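Local atomic coordinates of mannan endo-1,4-beta-mannosidase (Mytilus edulis, PDB entry 2C0H), a protein that hydrolyses beta-1,4-linked mannan backbones as an endo-acting glycoside hydrolase family 5 mannanase, cutting longer manno-oligosaccharides but not mannobiose or mannotriose. Residues F20-N25 with R335-L340; V29-D34 with L66-E71; F108-N113 with G157-N162; M290-F295 with K315-A320. The protein carries 3 engineered substitutions. All blocks are in the same frame, centred on the assembly; numbering follows the deposited sequence.

Contact 1. Residues F20-N25 with R335-L340; sequences FLSGAN and RGMQHL. Unlike the reference sequence in segment 335-340: Met-337 (reference Ile).
Gly-23 and Met-337 mark the closest passage of strand 21-25 and helix 335-339, whose short axes come within 8.3 Å of each other and run nearly antiparallel, at 170°. With their CA atoms 6.4 Å apart, the two backbones leave room for one layer of side chains, and no direct hydrogen bond crosses it. Met-337, which stands where the reference sequence has isoleucine, supplies much of this layer. Its chain is extended to SD and then bends at chi3, which lays the terminal CE against the strand: CE lies 3.9 Å from Ala-24 CB and equally close to the carbonyl carbon of Gly-23, while SD passes near Gly-23 CA. Further along, Leu-340 uses a single branch, CD1, which reaches CE2 of Phe-20 at 3.6 Å; the two side chains cross at about a right angle. The anti position of Phe-20 CG to its backbone N (chi1 -179°) carries the ring toward the helix and this methyl. The same ring meets Tyr-313 edge-to-face, and Leu-340 also touches Tyr-313 and Phe-309 of helix 305-314. The one polar link is indirect. Ser-22 OG donates to a water at 2.7 Å, and that water donates in turn to Met-337 O, giving two buried polar atoms partners in an otherwise apolar seam. A layer of this kind, formed by a helix lying antiparallel on the outside of a parallel strand, is the principle of the TIM barrel; here the helix following the last barrel strand lies on the first, where the barrel closes.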
loop_
_atom_site.group_PDB
_atom_site.type_symbol
_atom_site.label_atom_id
_atom_site.label_comp_id
_atom_site.label_asym_id
_atom_site.label_seq_id
_atom_site.Cartn_x
_atom_site.Cartn_y
_atom_site.Cartn_z
ATOM N N PHE A 20 -5.941 14.467 5.197
ATOM C CA PHE A 20 -5.704 13.205 5.867
ATOM C C PHE A 20 -6.498 12.147 5.123
ATOM O O PHE A 20 -7.684 12.382 4.833
ATOM C CB PHE A 20 -6.234 13.302 7.305
ATOM C CG PHE A 20 -6.028 12.057 8.129
ATOM C CD1 PHE A 20 -4.845 11.826 8.840
ATOM C CD2 PHE A 20 -7.054 11.128 8.230
ATOM C CE1 PHE A 20 -4.676 10.681 9.629
ATOM C CE2 PHE A 20 -6.888 9.970 9.012
ATOM C CZ PHE A 20 -5.710 9.746 9.701
ATOM N N LEU A 21 -5.860 11.012 4.806
ATOM C CA LEU A 21 -6.526 9.896 4.128
ATOM C C LEU A 21 -7.237 8.989 5.124
ATOM O O LEU A 21 -6.613 8.390 5.952
ATOM C CB LEU A 21 -5.523 9.085 3.315
ATOM C CG LEU A 21 -4.844 9.851 2.178
ATOM C CD1 LEU A 21 -3.743 9.007 1.542
ATOM C CD2 LEU A 21 -5.849 10.292 1.144
ATOM N N SER A 22 -8.553 8.899 5.013
ATOM C CA SER A 22 -9.354 8.099 5.939
ATOM C C SER A 22 -10.184 7.110 5.139
ATOM O O SER A 22 -10.923 7.509 4.246
ATOM C CB SER A 22 -10.304 9.030 6.665
ATOM O OG SER A 22 -11.157 8.295 7.535
ATOM N N GLY A 23 -10.123 5.833 5.466
ATOM C CA GLY A 23 -10.922 4.878 4.715
ATOM C C GLY A 23 -10.655 3.452 5.076
ATOM O O GLY A 23 -10.412 3.140 6.233
ATOM N N ALA A 24 -10.678 2.595 4.058
ATOM C CA ALA A 24 -10.621 1.174 4.275
ATOM C C ALA A 24 -9.962 0.434 3.145
ATOM O O ALA A 24 -9.923 0.909 2.009
ATOM C CB ALA A 24 -12.017 0.641 4.476
ATOM N N ASN A 25 -9.473 -0.744 3.474
ATOM C CA ASN A 25 -9.087 -1.745 2.493
ATOM C C ASN A 25 -10.333 -2.441 1.990
ATOM O O ASN A 25 -11.167 -2.837 2.788
ATOM C CB ASN A 25 -8.183 -2.802 3.152
ATOM C CG ASN A 25 -6.804 -2.305 3.453
ATOM O OD1 ASN A 25 -5.890 -2.524 2.657
ATOM N ND2 ASN A 25 -6.619 -1.688 4.624
ATOM N N ARG A 335 -18.050 3.403 11.629
ATOM C CA ARG A 335 -18.186 4.263 12.808
ATOM C C ARG A 335 -16.863 4.999 13.093
ATOM O O ARG A 335 -16.859 6.159 13.479
ATOM C CB ARG A 335 -18.616 3.423 14.021
ATOM C CG ARG A 335 -19.367 4.176 15.110
ATOM C CD ARG A 335 -19.687 3.237 16.267
ATOM N NE ARG A 335 -18.456 2.854 16.953
ATOM C CZ ARG A 335 -17.916 1.638 16.981
ATOM N NH1 ARG A 335 -18.542 0.592 16.464
ATOM N NH2 ARG A 335 -16.762 1.457 17.614
ATOM N N GLY A 336 -15.736 4.331 12.876
ATOM C CA GLY A 336 -14.433 4.964 13.028
ATOM C C GLY A 336 -14.239 6.091 12.038
ATOM O O GLY A 336 -13.843 7.194 12.428
ATOM N N MET A 337 -14.501 5.829 10.755
ATOM C CA MET A 337 -14.392 6.853 9.694
ATOM C C MET A 337 -15.253 8.064 9.995
ATOM O O MET A 337 -14.842 9.201 9.827
ATOM C CB MET A 337 -14.866 6.319 8.341
ATOM C CG MET A 337 -13.964 5.401 7.653
ATOM S SD MET A 337 -14.817 4.816 6.170
ATOM C CE MET A 337 -14.365 3.092 6.349
ATOM N N GLN A 338 -16.477 7.799 10.424
ATOM C CA GLN A 338 -17.452 8.839 10.700
ATOM C C GLN A 338 -16.974 9.830 11.761
ATOM O O GLN A 338 -17.363 11.017 11.732
ATOM C CB GLN A 338 -18.735 8.143 11.141
ATOM C CG GLN A 338 -19.951 8.999 11.217
ATOM C CD GLN A 338 -21.145 8.168 11.631
ATOM O OE1 GLN A 338 -22.190 8.187 10.978
ATOM N NE2 GLN A 338 -20.979 7.398 12.702
ATOM N N HIS A 339 -16.140 9.349 12.686
ATOM C CA HIS A 339 -15.588 10.183 13.763
ATOM C C HIS A 339 -14.767 11.337 13.208
ATOM O O HIS A 339 -14.742 12.416 13.780
ATOM C CB HIS A 339 -14.733 9.366 14.748
ATOM C CG HIS A 339 -14.306 10.148 15.946
ATOM N ND1 HIS A 339 -15.208 10.643 16.863
ATOM C CD2 HIS A 339 -13.083 10.560 16.358
ATOM C CE1 HIS A 339 -14.558 11.313 17.797
ATOM N NE2 HIS A 339 -13.268 11.277 17.518
ATOM N N LEU A 340 -14.118 11.131 12.070
ATOM C CA LEU A 340 -13.308 12.195 11.478
ATOM C C LEU A 340 -14.024 13.044 10.422
ATOM O O LEU A 340 -13.437 14.013 9.919
ATOM C CB LEU A 340 -12.048 11.586 10.837
ATOM C CG LEU A 340 -11.103 10.797 11.740
ATOM C CD1 LEU A 340 -9.859 10.416 10.933
ATOM C CD2 LEU A 340 -10.706 11.559 12.987
HETATM O O HOH W 1 -13.257 9.920 7.812
#

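Contact 2. Residues V29-D34 with L66-E71; sequences VNYARD and LHIEGE
Ile-68 meets Tyr-31 and Ala-32 at the C-terminal end of a TIM-barrel strand, where the loop following the first strand, with its type II turn from Asn-30 to Arg-33, folds over the end of the second. Traced outward, the isoleucine is in contact all the way. CB lies 4.0 Å from Ala-32 CB, and CG1 keeps beside the same alanine. CG2 turns to the phenol end of Tyr-31, where CZ is 3.6 Å away. CD1, the tip, sits over the centre of the tyrosine ring, 3.8 Å from the centroid and 13° off the normal, a CH-pi contact. Glu-71 also packs on Ala-32: it bends at chi2 (93°) and brings CD to 3.5 Å from Ala-32 CB, while its OE2 receives the N-H of Glu-69. The hydroxyl of Tyr-31 shares a water with Glu-69 OE2 and Glu-71 OE1. An alanine in place of Tyr-31 would probably leave Ile-68 CD1 without the ring face beneath it and this water without its phenolic partner. Arg-33 lays one face of its guanidinium over Glu-71 CB. A separate water accepts from Asp-34 N at 3.0 Å and donates to Leu-66 O at 3.0 Å.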
loop_
_atom_site.group_PDB
_atom_site.type_symbol
_atom_site.label_atom_id
_atom_site.label_comp_id
_atom_site.label_asym_id
_atom_site.label_seq_id
_atom_site.Cartn_x
_atom_site.Cartn_y
_atom_site.Cartn_z
ATOM N N VAL A 29 -12.936 -8.203 -4.075
ATOM C CA VAL A 29 -14.276 -8.811 -4.112
ATOM C C VAL A 29 -14.078 -10.279 -4.487
ATOM O O VAL A 29 -14.330 -11.178 -3.672
ATOM C CB VAL A 29 -15.235 -8.059 -5.055
ATOM C CG1 VAL A 29 -16.585 -8.802 -5.164
ATOM C CG2 VAL A 29 -15.428 -6.612 -4.563
ATOM N N ASN A 30 -13.576 -10.526 -5.695
ATOM C CA ASN A 30 -13.099 -11.855 -6.063
ATOM C C ASN A 30 -11.564 -11.831 -6.119
ATOM O O ASN A 30 -10.992 -11.277 -7.052
ATOM C CB ASN A 30 -13.690 -12.324 -7.393
ATOM C CG ASN A 30 -13.563 -13.857 -7.597
ATOM O OD1 ASN A 30 -13.595 -14.656 -6.639
ATOM N ND2 ASN A 30 -13.434 -14.261 -8.849
ATOM N N TYR A 31 -10.944 -12.428 -5.101
ATOM C CA TYR A 31 -9.477 -12.350 -4.838
ATOM C C TYR A 31 -8.648 -12.627 -6.083
ATOM O O TYR A 31 -8.751 -13.697 -6.654
ATOM C CB TYR A 31 -9.104 -13.336 -3.720
ATOM C CG TYR A 31 -7.656 -13.371 -3.271
ATOM C CD1 TYR A 31 -7.196 -12.554 -2.252
ATOM C CD2 TYR A 31 -6.760 -14.282 -3.813
ATOM C CE1 TYR A 31 -5.889 -12.614 -1.810
ATOM C CE2 TYR A 31 -5.452 -14.347 -3.374
ATOM C CZ TYR A 31 -5.020 -13.508 -2.375
ATOM O OH TYR A 31 -3.724 -13.574 -1.934
ATOM N N ALA A 32 -7.865 -11.628 -6.499
ATOM C CA ALA A 32 -6.950 -11.693 -7.658
ATOM C C ALA A 32 -7.630 -11.725 -9.034
ATOM O O ALA A 32 -6.945 -11.869 -10.061
ATOM C CB ALA A 32 -5.984 -12.846 -7.517
ATOM N N ARG A 33 -8.955 -11.582 -9.061
ATOM C CA ARG A 33 -9.754 -11.709 -10.274
ATOM C C ARG A 33 -10.847 -10.618 -10.328
ATOM O O ARG A 33 -12.003 -10.891 -10.663
ATOM C CB ARG A 33 -10.366 -13.120 -10.321
ATOM C CG ARG A 33 -9.352 -14.223 -10.405
ATOM C CD ARG A 33 -9.994 -15.610 -10.479
ATOM N NE ARG A 33 -8.991 -16.652 -10.272
ATOM C CZ ARG A 33 -8.198 -17.170 -11.210
ATOM N NH1 ARG A 33 -8.262 -16.765 -12.478
ATOM N NH2 ARG A 33 -7.323 -18.111 -10.868
ATOM N N ASP A 34 -10.466 -9.376 -10.030
ATOM C CA ASP A 34 -11.424 -8.269 -9.983
ATOM C C ASP A 34 -11.385 -7.331 -11.203
ATOM O O ASP A 34 -12.352 -6.616 -11.455
ATOM C CB ASP A 34 -11.218 -7.454 -8.703
ATOM C CG ASP A 34 -11.857 -8.092 -7.486
ATOM O OD1 ASP A 34 -13.002 -8.571 -7.615
ATOM O OD2 ASP A 34 -11.245 -8.074 -6.405
ATOM N N LEU A 66 -4.606 -5.711 -6.823
ATOM C CA LEU A 66 -4.705 -5.893 -8.266
ATOM C C LEU A 66 -4.153 -7.267 -8.732
ATOM O O LEU A 66 -4.912 -8.233 -8.829
ATOM C CB LEU A 66 -4.022 -4.708 -8.986
ATOM C CG LEU A 66 -4.279 -4.597 -10.501
ATOM C CD1 LEU A 66 -5.708 -4.210 -10.819
ATOM C CD2 LEU A 66 -3.357 -3.564 -11.116
ATOM N N HIS A 67 -2.850 -7.404 -8.969
ATOM C CA HIS A 67 -2.322 -8.682 -9.508
ATOM C C HIS A 67 -2.195 -9.804 -8.479
ATOM O O HIS A 67 -2.453 -10.963 -8.813
ATOM C CB HIS A 67 -0.941 -8.518 -10.149
ATOM C CG HIS A 67 -0.826 -7.384 -11.113
ATOM N ND1 HIS A 67 -1.693 -7.194 -12.164
ATOM C CD2 HIS A 67 0.139 -6.444 -11.246
ATOM C CE1 HIS A 67 -1.294 -6.150 -12.875
ATOM N NE2 HIS A 67 -0.181 -5.682 -12.339
ATOM N N ILE A 68 -1.741 -9.453 -7.267
ATOM C CA ILE A 68 -1.525 -10.357 -6.127
ATOM C C ILE A 68 -0.322 -11.287 -6.347
ATOM O O ILE A 68 0.798 -10.947 -5.940
ATOM C CB ILE A 68 -2.833 -11.053 -5.716
ATOM C CG1 ILE A 68 -3.884 -9.956 -5.439
ATOM C CG2 ILE A 68 -2.596 -11.939 -4.500
ATOM C CD1 ILE A 68 -5.163 -10.396 -4.712
ATOM N N GLU A 69 -0.528 -12.436 -6.984
ATOM C CA GLU A 69 0.591 -13.321 -7.351
ATOM C C GLU A 69 0.527 -13.680 -8.835
ATOM O O GLU A 69 1.102 -14.689 -9.254
ATOM C CB GLU A 69 0.563 -14.621 -6.527
ATOM C CG GLU A 69 1.028 -14.537 -5.081
ATOM C CD GLU A 69 1.043 -15.918 -4.415
ATOM O OE1 GLU A 69 2.129 -16.427 -4.079
ATOM O OE2 GLU A 69 -0.044 -16.515 -4.261
ATOM N N GLY A 70 -0.199 -12.886 -9.615
ATOM C CA GLY A 70 -0.303 -13.090 -11.055
ATOM C C GLY A 70 -1.278 -14.162 -11.494
ATOM O O GLY A 70 -1.129 -14.707 -12.580
ATOM N N GLU A 71 -2.297 -14.433 -10.685
ATOM C CA GLU A 71 -3.334 -15.423 -11.034
ATOM C C GLU A 71 -4.083 -15.155 -12.358
ATOM O O GLU A 71 -4.309 -16.091 -13.137
ATOM C CB GLU A 71 -4.370 -15.528 -9.896
ATOM C CG GLU A 71 -3.854 -16.166 -8.593
ATOM C CD GLU A 71 -3.330 -15.189 -7.540
ATOM O OE1 GLU A 71 -3.504 -15.477 -6.329
ATOM O OE2 GLU A 71 -2.716 -14.161 -7.898
HETATM O O HOH W 2 -2.252 -15.358 -3.704
HETATM O O HOH W 3 -4.249 -11.645 -10.740
HETATM O O HOH W 4 -7.836 -8.296 -9.243
#

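Contact 3. Residues F108-N113 with G157-N162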
loop_
_atom_site.group_PDB
_atom_site.type_symbol
_atom_site.label_atom_id
_atom_site.label_comp_id
_atom_site.label_asym_id
_atom_site.label_seq_id
_atom_site.Cartn_x
_atom_site.Cartn_y
_atom_site.Cartn_z
ATOM N N PHE A 108 -6.307 3.584 -4.206
ATOM C CA PHE A 108 -4.913 3.136 -4.188
ATOM C C PHE A 108 -4.864 1.670 -4.611
ATOM O O PHE A 108 -5.432 0.817 -3.941
ATOM C CB PHE A 108 -4.290 3.355 -2.813
ATOM C CG PHE A 108 -4.168 4.801 -2.458
ATOM C CD1 PHE A 108 -2.988 5.488 -2.710
ATOM C CD2 PHE A 108 -5.251 5.492 -1.945
ATOM C CE1 PHE A 108 -2.886 6.830 -2.430
ATOM C CE2 PHE A 108 -5.149 6.859 -1.670
ATOM C CZ PHE A 108 -3.952 7.502 -1.886
ATOM N N PHE A 109 -4.201 1.379 -5.729
ATOM C CA PHE A 109 -4.069 0.020 -6.229
ATOM C C PHE A 109 -2.777 -0.648 -5.703
ATOM O O PHE A 109 -1.679 -0.092 -5.808
ATOM C CB PHE A 109 -4.039 0.003 -7.767
ATOM C CG PHE A 109 -5.356 0.332 -8.433
ATOM C CD1 PHE A 109 -6.380 -0.607 -8.466
ATOM C CD2 PHE A 109 -5.536 1.524 -9.101
ATOM C CE1 PHE A 109 -7.575 -0.341 -9.113
ATOM C CE2 PHE A 109 -6.736 1.804 -9.743
ATOM C CZ PHE A 109 -7.752 0.867 -9.756
ATOM N N THR A 110 -2.903 -1.841 -5.125
ATOM C CA THR A 110 -1.746 -2.604 -4.631
ATOM C C THR A 110 -1.382 -3.684 -5.648
ATOM O O THR A 110 -2.193 -4.553 -5.965
ATOM C CB THR A 110 -2.040 -3.271 -3.269
ATOM O OG1 THR A 110 -2.465 -2.268 -2.351
ATOM C CG2 THR A 110 -0.834 -3.930 -2.700
ATOM N N LEU A 111 -0.162 -3.648 -6.162
ATOM C CA LEU A 111 0.206 -4.512 -7.278
ATOM C C LEU A 111 0.367 -5.989 -6.867
ATOM O O LEU A 111 -0.308 -6.840 -7.448
ATOM C CB LEU A 111 1.513 -4.002 -7.927
ATOM C CG LEU A 111 1.435 -2.609 -8.545
ATOM C CD1 LEU A 111 2.840 -2.279 -9.056
ATOM C CD2 LEU A 111 0.409 -2.480 -9.633
ATOM N N TRP A 112 1.236 -6.261 -5.895
ATOM C CA TRP A 112 1.641 -7.630 -5.490
ATOM C C TRP A 112 1.382 -7.921 -4.018
ATOM O O TRP A 112 1.152 -7.011 -3.225
ATOM C CB TRP A 112 3.125 -7.858 -5.781
ATOM C CG TRP A 112 3.509 -7.476 -7.177
ATOM C CD1 TRP A 112 4.217 -6.364 -7.554
ATOM C CD2 TRP A 112 3.206 -8.183 -8.382
ATOM N NE1 TRP A 112 4.366 -6.346 -8.899
ATOM C CE2 TRP A 112 3.758 -7.443 -9.444
ATOM C CE3 TRP A 112 2.505 -9.364 -8.672
ATOM C CZ2 TRP A 112 3.655 -7.852 -10.780
ATOM C CZ3 TRP A 112 2.396 -9.767 -10.007
ATOM C CH2 TRP A 112 2.975 -9.006 -11.039
ATOM N N ASN A 113 1.441 -9.201 -3.651
ATOM C CA ASN A 113 1.279 -9.631 -2.250
ATOM C C ASN A 113 2.381 -10.606 -1.803
ATOM O O ASN A 113 2.596 -11.650 -2.437
ATOM C CB ASN A 113 -0.086 -10.303 -2.101
ATOM C CG ASN A 113 -0.384 -10.714 -0.675
ATOM O OD1 ASN A 113 0.138 -10.144 0.276
ATOM N ND2 ASN A 113 -1.244 -11.719 -0.529
ATOM N N GLY A 157 -3.029 6.550 -6.007
ATOM C CA GLY A 157 -1.647 6.103 -6.167
ATOM C C GLY A 157 -1.495 4.600 -6.194
ATOM O O GLY A 157 -2.473 3.865 -6.422
ATOM N N TRP A 158 -0.245 4.167 -6.003
ATOM C CA TRP A 158 0.193 2.780 -6.197
ATOM C C TRP A 158 0.978 2.263 -4.990
ATOM O O TRP A 158 1.908 2.903 -4.513
ATOM C CB TRP A 158 1.068 2.664 -7.467
ATOM C CG TRP A 158 0.442 3.209 -8.707
ATOM C CD1 TRP A 158 0.605 4.465 -9.245
ATOM C CD2 TRP A 158 -0.445 2.518 -9.600
ATOM N NE1 TRP A 158 -0.126 4.587 -10.387
ATOM C CE2 TRP A 158 -0.776 3.410 -10.640
ATOM C CE3 TRP A 158 -1.008 1.235 -9.609
ATOM C CZ2 TRP A 158 -1.643 3.061 -11.678
ATOM C CZ3 TRP A 158 -1.853 0.887 -10.647
ATOM C CH2 TRP A 158 -2.170 1.797 -11.663
ATOM N N ASP A 159 0.617 1.079 -4.509
ATOM C CA ASP A 159 1.354 0.368 -3.467
ATOM C C ASP A 159 2.025 -0.812 -4.175
ATOM O O ASP A 159 1.348 -1.644 -4.755
ATOM C CB ASP A 159 0.337 -0.054 -2.382
ATOM C CG ASP A 159 0.880 -1.007 -1.340
ATOM O OD1 ASP A 159 2.054 -1.443 -1.372
ATOM O OD2 ASP A 159 0.069 -1.339 -0.426
ATOM N N ILE A 160 3.352 -0.851 -4.167
ATOM C CA ILE A 160 4.075 -1.895 -4.903
ATOM C C ILE A 160 3.819 -3.297 -4.368
ATOM O O ILE A 160 3.701 -4.233 -5.141
ATOM C CB ILE A 160 5.592 -1.672 -4.919
ATOM C CG1 ILE A 160 5.938 -0.287 -5.467
ATOM C CG2 ILE A 160 6.292 -2.762 -5.719
ATOM C CD1 ILE A 160 5.361 0.050 -6.767
ATOM N N MET A 161 3.764 -3.465 -3.059
ATOM C CA MET A 161 3.610 -4.814 -2.512
ATOM C C MET A 161 3.042 -4.774 -1.120
ATOM O O MET A 161 3.428 -3.939 -0.321
ATOM C CB MET A 161 4.943 -5.564 -2.475
ATOM C CG MET A 161 4.797 -7.055 -2.205
ATOM S SD MET A 161 6.385 -7.904 -2.377
ATOM C CE MET A 161 5.892 -9.455 -3.082
ATOM N N ASN A 162 2.114 -5.682 -0.842
ATOM C CA ASN A 162 1.671 -5.920 0.512
ATOM C C ASN A 162 2.641 -6.852 1.262
ATOM O O ASN A 162 2.896 -7.978 0.830
ATOM C CB ASN A 162 0.278 -6.552 0.467
ATOM C CG ASN A 162 -0.279 -6.767 1.832
ATOM O OD1 ASN A 162 -0.531 -5.804 2.525
ATOM N ND2 ASN A 162 -0.387 -8.014 2.261
#
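Phe-109 bonds through both its N and its O, to Gly-157 O and from Asp-159 N, in a parallel pairing of strands that runs from Phe-108 opposite Gly-157 to Asn-113 opposite Asn-162, the axes inclined at 26°. Leu-111 N donates to Asp-159 O almost straight along the C=O axis. The run is irregular at Leu-111 and Ile-160: Trp-112 N reaches Ile-160 O at a longer 3.3 Å, from above the carbonyl plane, before Asn-162 N returns to Trp-112 O. Apolar contacts fill the outer face. Phe-109 CB touches Trp-158 CZ3 at 3.7 Å, but the rings themselves are slid apart and barely overlap; CD2 of Leu-111 rests near CE3 of the same indole, and Trp-112 CB meets Met-161 CG at 4.0 Å. Strands 106-113 and 155-162 belong to the (beta/alpha)8 barrel, and helices 131-149 and 198-215 pack on this side. Apart from Phe-108, the side chains on the inner face are polar. Thr-110 OG1 makes only a weak bond to Asp-159 OD2, whose stronger partner is Arg-63, in a salt bridge. Asn-162, a substrate-binding residue by similarity, keeps CG anti to its backbone N (chi1 -177°) and sends ND2 to Asn-113 OD1 at 3.0 Å, straight at 173° but from above the Asn-113 carbonyl plane. Its OD1 accepts from Arg-63, and Glu-163, next in the chain, is the proton donor by similarity.

Contact 4. Residues M290-F295 with K315-A320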
loop_
_atom_site.group_PDB
_atom_site.type_symbol
_atom_site.label_atom_id
_atom_site.label_comp_id
_atom_site.label_asym_id
_atom_site.label_seq_id
_atom_site.Cartn_x
_atom_site.Cartn_y
_atom_site.Cartn_z
ATOM N N MET A 290 3.514 9.069 6.961
ATOM C CA MET A 290 3.207 7.681 7.223
ATOM C C MET A 290 1.706 7.492 7.376
ATOM O O MET A 290 1.061 8.224 8.125
ATOM C CB MET A 290 3.893 7.194 8.496
ATOM C CG MET A 290 3.441 5.815 8.938
ATOM S SD MET A 290 4.503 5.125 10.179
ATOM C CE MET A 290 5.852 4.548 9.138
ATOM N N VAL A 291 1.193 6.503 6.663
ATOM C CA VAL A 291 -0.197 6.064 6.758
ATOM C C VAL A 291 -0.206 4.766 7.562
ATOM O O VAL A 291 0.623 3.880 7.369
ATOM C CB VAL A 291 -0.778 5.820 5.343
ATOM C CG1 VAL A 291 -2.121 5.116 5.431
ATOM C CG2 VAL A 291 -0.903 7.154 4.579
ATOM N N ILE A 292 -1.147 4.640 8.484
ATOM C CA ILE A 292 -1.356 3.355 9.142
ATOM C C ILE A 292 -2.347 2.578 8.251
ATOM O O ILE A 292 -3.553 2.836 8.260
ATOM C CB ILE A 292 -1.848 3.546 10.586
ATOM C CG1 ILE A 292 -0.833 4.375 11.405
ATOM C CG2 ILE A 292 -2.062 2.185 11.253
ATOM C CD1 ILE A 292 -1.341 4.812 12.789
ATOM N N GLY A 293 -1.814 1.654 7.444
ATOM C CA GLY A 293 -2.507 1.106 6.288
ATOM C C GLY A 293 -3.358 -0.117 6.525
ATOM O O GLY A 293 -4.104 -0.488 5.639
ATOM N N GLU A 294 -3.220 -0.720 7.708
ATOM C CA GLU A 294 -4.106 -1.824 8.138
ATOM C C GLU A 294 -4.170 -1.824 9.660
ATOM O O GLU A 294 -3.127 -1.736 10.318
ATOM C CB GLU A 294 -3.572 -3.199 7.717
ATOM C CG GLU A 294 -3.538 -3.482 6.223
ATOM C CD GLU A 294 -3.138 -4.913 5.886
ATOM O OE1 GLU A 294 -3.042 -5.758 6.813
ATOM O OE2 GLU A 294 -2.906 -5.201 4.680
ATOM N N PHE A 295 -5.385 -1.917 10.200
ATOM C CA PHE A 295 -5.609 -2.098 11.638
ATOM C C PHE A 295 -7.088 -2.391 11.788
ATOM O O PHE A 295 -7.870 -2.137 10.869
ATOM C CB PHE A 295 -5.254 -0.834 12.433
ATOM C CG PHE A 295 -6.113 0.353 12.119
ATOM C CD1 PHE A 295 -7.221 0.697 12.912
ATOM C CD2 PHE A 295 -5.828 1.155 11.015
ATOM C CE1 PHE A 295 -7.992 1.781 12.612
ATOM C CE2 PHE A 295 -6.614 2.246 10.707
ATOM C CZ PHE A 295 -7.698 2.576 11.500
ATOM N N LYS A 315 -1.844 12.414 16.155
ATOM C CA LYS A 315 -0.467 12.167 16.575
ATOM C C LYS A 315 0.568 12.181 15.457
ATOM O O LYS A 315 1.674 11.683 15.660
ATOM C CB LYS A 315 -0.377 10.871 17.389
ATOM C CG LYS A 315 -1.281 10.850 18.617
ATOM C CD LYS A 315 -0.940 11.951 19.612
ATOM C CE LYS A 315 -1.583 11.685 20.967
ATOM N NZ LYS A 315 -1.178 12.671 21.995
ATOM N N GLY A 316 0.221 12.781 14.319
ATOM C CA GLY A 316 1.201 13.128 13.286
ATOM C C GLY A 316 1.208 12.212 12.094
ATOM O O GLY A 316 2.057 12.363 11.203
ATOM N N TYR A 317 0.317 11.229 12.073
ATOM C CA TYR A 317 0.187 10.351 10.910
ATOM C C TYR A 317 -0.667 11.002 9.794
ATOM O O TYR A 317 -1.349 12.004 10.019
ATOM C CB TYR A 317 -0.333 8.966 11.337
ATOM C CG TYR A 317 0.532 8.337 12.414
ATOM C CD1 TYR A 317 1.689 7.618 12.089
ATOM C CD2 TYR A 317 0.238 8.491 13.778
ATOM C CE1 TYR A 317 2.490 7.064 13.064
ATOM C CE2 TYR A 317 1.030 7.925 14.761
ATOM C CZ TYR A 317 2.164 7.204 14.415
ATOM O OH TYR A 317 2.983 6.653 15.395
ATOM N N SER A 318 -0.588 10.471 8.570
ATOM C CA SER A 318 -1.245 11.113 7.420
ATOM C C SER A 318 -2.410 10.319 6.824
ATOM O O SER A 318 -3.081 10.750 5.876
ATOM C CB SER A 318 -0.229 11.439 6.322
ATOM O OG SER A 318 0.635 12.493 6.720
ATOM N N GLY A 319 -2.701 9.168 7.419
ATOM C CA GLY A 319 -3.825 8.388 6.977
ATOM C C GLY A 319 -4.051 7.190 7.866
ATOM O O GLY A 319 -3.190 6.825 8.674
ATOM N N ALA A 320 -5.245 6.616 7.713
ATOM C CA ALA A 320 -5.632 5.419 8.448
ATOM C C ALA A 320 -6.652 4.634 7.611
ATOM O O ALA A 320 -7.698 5.157 7.240
ATOM C CB ALA A 320 -6.203 5.818 9.790
HETATM O O HOH W 5 2.638 11.608 8.504
#
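Tyr-317 and Ile-292 each place the first side-chain carbon, CG and CG1, anti to the carbonyl carbon, and the isoleucine then continues extended (chi2 171°), which carries CD1 over the centre of the tyrosine ring. The distance from CD1 to the centroid is 4.0 Å, close to the ring normal, a CH-pi contact. Met-290, its CG anti to the backbone N, runs alongside the tyrosine and sets SD at the ring's edge, 4.0 Å from CE1, a Met-aromatic contact. The phenol OH bonds to His-279 O. An alanine in place of Tyr-317 would probably open a gap beside Ile-292 CD1 and Met-290 SD and leave that carbonyl without its mate. Beside these side chains the backbones join: Ser-318 N donates to Met-290 O at 2.8 Å and Ile-292 N to Gly-319 O at 3.0 Å. A water links Ser-318 OG, Met-290 N and Gly-316 O. Gly-319 suits the pairing, since a CB there would run into Val-291 CG2. Phe-295 CE2 reaches Ala-320 CB at 3.7 Å. Direct contacts between the two strands of this beta-alpha-beta unit (290-294, 305-314, 319-322) thus use backbone and apolar groups, while Arg-63 and Tyr-265 engage the Glu-294 carboxylate, consistent with its role as nucleophile by similarity.

All four contacts reach one curled sheet, the barrel; contact 1 joins it to a helix and contact 2 to a loop. Contact 1 spans the greatest stretch of chain, and the other three lie inside the loop it closes, following one another in series. Contact 2 and contact 3 sit on neighbouring strands, 61-68 and 106-113, with centres about 12 Å apart; contact 1 and contact 4, about 11 Å apart at their centres, meet where strand 17-25 borders strand 319-322. Contacts 2 and 4 fall on opposite sides of the chain's centre. Across the barrel, contacts 3 and 4 touch through Asn-162 OD1 and Glu-294 OE2, 3.3 Å apart, bringing together from strands 155-162 and 290-294 residues that, by similarity, bind substrate and attack it.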